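Local coordinates for protein pectate lyase (Cellvibrio cellulosa, PDB 1GXM) that cleaves pectate (polygalacturonic acid) by beta-elimination, this chain being the catalytic module of a longer family 10 polysaccharide lyase, at residues W50-D55 with T70-A75; T131-G136 with W192-G197. All coordinates share one frame; numbering follows the deposited sequence.

Interaction 1: W50-D55 with T70-A75; sequences WPKNLD and TIDNGA
Lys-52 lies across Thr-70 and reaches the carboxylate of Asp-72. Its CB packs on the methyl CG2 of Thr-70 at 3.7 Å, with Asp-72 O and then Ala-75 CB a little farther off. CG sits between the backbone N and the carbonyl carbon (chi1 63°) and borders Thr-70 CG2. The rest of the chain is extended. CD lies 3.6 Å from Asp-72 OD2, with CE close to the same oxygen. NZ forms a salt bridge with Asp-72 OD2 at 2.9 Å, meeting that oxygen nearly along its C-O axis.

The backbones are tied two residues earlier on each segment. Thr-70 N donates to Trp-50 O at 3.0 Å, tilted 26° from the carbonyl plane. Thr-70 OG1 accepts from Asp-72 N, which makes an ST turn. OG1 also bonds to Gln-118 O. The turn lies just ahead of helix 77-90 in the helix-rich pectic acid lyase domain, of the six-hairpin clan. The Trp-50 indole leads away from the turn, packs on helices 77-90 and 93-109, and bonds through NE1 to Val-40 O.

The outer side is polar. Asn-73 ND2 donates to Asn-53 OD1 at 2.6 Å. The oxygen lies close to the Asn-73 amide plane, and ND2 arrives nearly in line with the Asn-53 C=O. The two amides are turned 69° apart. Water 1 accepts from Asn-53 N and donates to Asn-73 O, a second link between the asparagines.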
# COMPACT_ATOMS: atom_id res chain seq x y z
N TRP A 50 -14.41 5.65 -4.10
CA TRP A 50 -14.50 6.97 -3.53
C TRP A 50 -13.44 7.88 -4.08
O TRP A 50 -12.36 7.43 -4.46
CB TRP A 50 -14.30 6.96 -2.02
CG TRP A 50 -15.54 6.64 -1.23
CD1 TRP A 50 -16.31 7.52 -0.57
CD2 TRP A 50 -16.10 5.34 -0.97
NE1 TRP A 50 -17.34 6.87 0.06
CE2 TRP A 50 -17.24 5.53 -0.17
CE3 TRP A 50 -15.78 4.04 -1.37
CZ2 TRP A 50 -18.02 4.49 0.27
CZ3 TRP A 50 -16.55 3.00 -0.90
CH2 TRP A 50 -17.67 3.23 -0.11
N PRO A 51 -13.72 9.17 -4.09
CA PRO A 51 -12.68 10.16 -4.38
C PRO A 51 -11.82 10.29 -3.14
O PRO A 51 -12.21 9.86 -2.05
CB PRO A 51 -13.48 11.45 -4.64
CG PRO A 51 -14.88 11.09 -4.55
CD PRO A 51 -15.00 9.82 -3.76
N LYS A 52 -10.65 10.88 -3.28
CA LYS A 52 -9.79 11.08 -2.12
C LYS A 52 -10.02 12.42 -1.45
O LYS A 52 -10.66 13.31 -2.01
CB LYS A 52 -8.31 10.94 -2.47
CG LYS A 52 -7.81 11.95 -3.45
CD LYS A 52 -6.33 11.86 -3.60
CE LYS A 52 -5.78 12.86 -4.56
NZ LYS A 52 -4.30 12.70 -4.64
N ASN A 53 -9.50 12.53 -0.23
CA ASN A 53 -9.30 13.80 0.47
C ASN A 53 -10.58 14.49 0.93
O ASN A 53 -10.58 15.68 1.20
CB ASN A 53 -8.50 14.80 -0.39
CG ASN A 53 -7.10 14.30 -0.72
OD1 ASN A 53 -6.58 13.39 -0.09
ND2 ASN A 53 -6.50 14.92 -1.72
N LEU A 54 -11.67 13.74 1.04
CA LEU A 54 -12.90 14.30 1.58
C LEU A 54 -12.84 14.32 3.11
O LEU A 54 -12.44 13.34 3.73
CB LEU A 54 -14.11 13.50 1.11
CG LEU A 54 -14.37 13.62 -0.40
CD1 LEU A 54 -15.22 12.46 -0.89
CD2 LEU A 54 -15.03 14.96 -0.75
N ASP A 55 -13.24 15.45 3.70
CA ASP A 55 -13.18 15.63 5.15
C ASP A 55 -14.48 15.15 5.78
O ASP A 55 -15.35 15.94 6.12
CB ASP A 55 -12.94 17.11 5.47
CG ASP A 55 -12.57 17.36 6.93
OD1 ASP A 55 -12.59 16.41 7.76
OD2 ASP A 55 -12.28 18.51 7.34
N THR A 70 -10.55 6.12 -6.43
CA THR A 70 -9.14 6.06 -6.19
C THR A 70 -8.81 5.26 -4.96
O THR A 70 -9.61 5.13 -4.05
CB THR A 70 -8.54 7.47 -6.12
OG1 THR A 70 -7.11 7.39 -6.02
CG2 THR A 70 -8.98 8.23 -4.91
N ILE A 71 -7.61 4.69 -4.97
CA ILE A 71 -7.03 4.06 -3.79
C ILE A 71 -5.87 4.88 -3.23
O ILE A 71 -5.12 4.41 -2.38
CB ILE A 71 -6.61 2.62 -4.09
CG1 ILE A 71 -5.64 2.55 -5.25
CG2 ILE A 71 -7.84 1.78 -4.39
CD1 ILE A 71 -4.94 1.21 -5.37
N ASP A 72 -5.74 6.11 -3.68
CA ASP A 72 -4.74 7.00 -3.11
C ASP A 72 -5.21 7.53 -1.77
O ASP A 72 -6.40 7.70 -1.53
CB ASP A 72 -4.44 8.13 -4.05
CG ASP A 72 -3.23 8.92 -3.64
OD1 ASP A 72 -2.30 8.37 -2.98
OD2 ASP A 72 -3.17 10.11 -3.92
N ASN A 73 -4.25 7.82 -0.90
CA ASN A 73 -4.56 8.42 0.40
C ASN A 73 -5.65 7.65 1.17
O ASN A 73 -6.52 8.26 1.80
CB ASN A 73 -4.92 9.90 0.26
CG ASN A 73 -4.74 10.68 1.56
OD1 ASN A 73 -4.00 10.26 2.45
ND2 ASN A 73 -5.41 11.83 1.66
N GLY A 74 -5.59 6.33 1.08
CA GLY A 74 -6.50 5.43 1.79
C GLY A 74 -7.90 5.39 1.24
O GLY A 74 -8.76 4.73 1.80
N ALA A 75 -8.16 6.11 0.16
CA ALA A 75 -9.50 6.17 -0.37
C ALA A 75 -9.96 4.80 -0.86
O ALA A 75 -9.16 3.96 -1.26
CB ALA A 75 -9.60 7.17 -1.48
O HOH W 1 -8.69 9.92 0.93

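Interaction 2: T131-G136 with W192-G197; sequences TFNDNG and WCAQHG
Phe-132 pushes its ring among Trp-192, Cys-193 and His-196, and this is the tight, buried part of the contact. CG stands anti to the carbonyl carbon, chi1 -62°, and carries the ring in beside Cys-193 O. The ring edge meets two groups near its plane: Cys-193 O lies 3.3 Å from CD2, and His-196 CD2 lies 3.7 Å from CE2. CE2 also touches Trp-192 CD1 at 4.0 Å. The ring planes of Phe-132 and Trp-192 are inclined by 58°, an oblique pairing within an aromatic cluster of three. Helices 161-181 and 219-226 cover this cluster.

Alongside, Ala-194 O takes two N-H groups. Asn-133 N gives it a bond of 2.9 Å in the carbonyl plane, on a lone pair, while the bond from Phe-132 N is weak. Thr-131 and Gln-195 face each other as a non-hydrogen-bonded pair of a short antiparallel ladder.

The looser side is at partly exposed Asn-133. Its amide does not meet that of Gln-195 directly. Water 2 lies 2.9 Å from Asn-133 OD1 and equally far from Gln-195 OE1. The NE2 of Gln-195 bonds to Lys-204 O.

His-196 NE2 accepts from Cys-193 N at 2.8 Å, and ND1 bonds to Tyr-201 O. This pattern is consistent with a neutral imidazole that carries its proton on ND1, in a buried site walled by Phe-132 and helix 161-181.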
# COMPACT_ATOMS: atom_id res chain seq x y z
N THR A 131 -0.01 0.65 -8.56
CA THR A 131 0.30 1.70 -7.59
C THR A 131 0.46 1.14 -6.21
O THR A 131 -0.49 0.88 -5.51
CB THR A 131 -0.78 2.74 -7.61
OG1 THR A 131 -0.81 3.32 -8.91
CG2 THR A 131 -0.43 3.89 -6.66
N PHE A 132 1.71 0.97 -5.82
CA PHE A 132 2.01 0.60 -4.45
C PHE A 132 2.04 1.79 -3.53
O PHE A 132 1.86 1.66 -2.34
CB PHE A 132 3.32 -0.17 -4.37
CG PHE A 132 3.29 -1.46 -5.13
CD1 PHE A 132 2.42 -2.46 -4.77
CD2 PHE A 132 4.12 -1.68 -6.21
CE1 PHE A 132 2.38 -3.64 -5.46
CE2 PHE A 132 4.07 -2.85 -6.91
CZ PHE A 132 3.21 -3.83 -6.53
N ASN A 133 2.21 2.97 -4.11
CA ASN A 133 2.21 4.23 -3.40
C ASN A 133 1.09 4.32 -2.40
O ASN A 133 -0.04 3.97 -2.69
CB ASN A 133 2.07 5.36 -4.41
CG ASN A 133 2.42 6.69 -3.82
OD1 ASN A 133 3.58 6.95 -3.52
ND2 ASN A 133 1.44 7.55 -3.65
N ASP A 134 1.43 4.83 -1.22
CA ASP A 134 0.48 5.00 -0.13
C ASP A 134 -0.23 3.70 0.23
O ASP A 134 -1.38 3.68 0.62
CB ASP A 134 -0.56 6.06 -0.47
CG ASP A 134 -0.96 6.85 0.77
OD1 ASP A 134 -1.89 7.66 0.67
OD2 ASP A 134 -0.39 6.71 1.88
N ASN A 135 0.50 2.60 0.10
CA ASN A 135 -0.00 1.27 0.38
C ASN A 135 -1.24 0.90 -0.42
O ASN A 135 -1.97 0.00 -0.04
CB ASN A 135 -0.28 1.12 1.89
CG ASN A 135 0.96 1.19 2.69
OD1 ASN A 135 1.99 0.59 2.33
ND2 ASN A 135 0.91 1.92 3.80
N GLY A 136 -1.44 1.53 -1.57
CA GLY A 136 -2.69 1.36 -2.28
C GLY A 136 -2.94 -0.06 -2.73
O GLY A 136 -3.89 -0.72 -2.31
N TRP A 192 10.21 -3.47 -4.34
CA TRP A 192 9.39 -2.90 -5.38
C TRP A 192 9.59 -1.41 -5.42
O TRP A 192 9.93 -0.78 -4.43
CB TRP A 192 7.88 -3.18 -5.13
CG TRP A 192 7.58 -4.63 -5.12
CD1 TRP A 192 7.14 -5.37 -6.17
CD2 TRP A 192 7.80 -5.55 -4.05
NE1 TRP A 192 7.04 -6.68 -5.81
CE2 TRP A 192 7.44 -6.82 -4.51
CE3 TRP A 192 8.22 -5.41 -2.73
CZ2 TRP A 192 7.52 -7.96 -3.71
CZ3 TRP A 192 8.31 -6.52 -1.94
CH2 TRP A 192 7.99 -7.79 -2.44
N CYS A 193 9.33 -0.85 -6.58
CA CYS A 193 9.16 0.58 -6.76
C CYS A 193 7.79 0.97 -6.26
O CYS A 193 6.90 0.17 -6.14
CB CYS A 193 9.30 0.92 -8.25
SG CYS A 193 9.52 2.66 -8.58
N ALA A 194 7.60 2.25 -5.99
CA ALA A 194 6.29 2.72 -5.55
C ALA A 194 5.24 2.55 -6.64
O ALA A 194 4.06 2.49 -6.35
CB ALA A 194 6.34 4.13 -5.08
N GLN A 195 5.67 2.48 -7.89
CA GLN A 195 4.76 2.20 -8.97
C GLN A 195 5.51 1.46 -10.06
O GLN A 195 6.69 1.69 -10.27
CB GLN A 195 4.07 3.46 -9.50
CG GLN A 195 4.99 4.56 -9.88
CD GLN A 195 5.65 5.26 -8.71
OE1 GLN A 195 4.98 5.58 -7.71
NE2 GLN A 195 6.93 5.55 -8.83
N HIS A 196 4.79 0.54 -10.71
CA HIS A 196 5.32 -0.30 -11.77
C HIS A 196 4.35 -0.30 -12.93
O HIS A 196 3.17 -0.06 -12.77
CB HIS A 196 5.47 -1.75 -11.32
CG HIS A 196 6.61 -2.01 -10.40
ND1 HIS A 196 7.71 -2.75 -10.78
CD2 HIS A 196 6.85 -1.64 -9.11
CE1 HIS A 196 8.56 -2.84 -9.78
NE2 HIS A 196 8.05 -2.18 -8.75
N GLY A 197 4.86 -0.66 -14.10
CA GLY A 197 4.00 -0.73 -15.28
C GLY A 197 2.98 -1.83 -15.11
O GLY A 197 3.31 -2.95 -14.75
O HOH W 2 5.56 7.40 -5.54

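How the interactions relate
From the N terminus, the chain leaves helix 37-42 and passes through 50-55. Interaction 1 then closes a loop of 14 intervening residues just before helix 77-90. After helix 93-109 and strand 130-131 it enters 131-136, which leads into helix 136-148. Interaction 2 closes a much longer loop, with 55 residues between its segments, including helices 136-148 and 161-181. It pairs strand 130-131, at the entry to helix 136-148, with strand 195-196. The two contacts follow in series and neither nest nor cross. Their centres lie about 16 Å apart, yet they touch: Ile-71 CD1 packs 3.5 Å from Gly-136 C. Asp-72 also lies close to Asn-133. The turns that lead into helices 77-90 and 136-148 pack together.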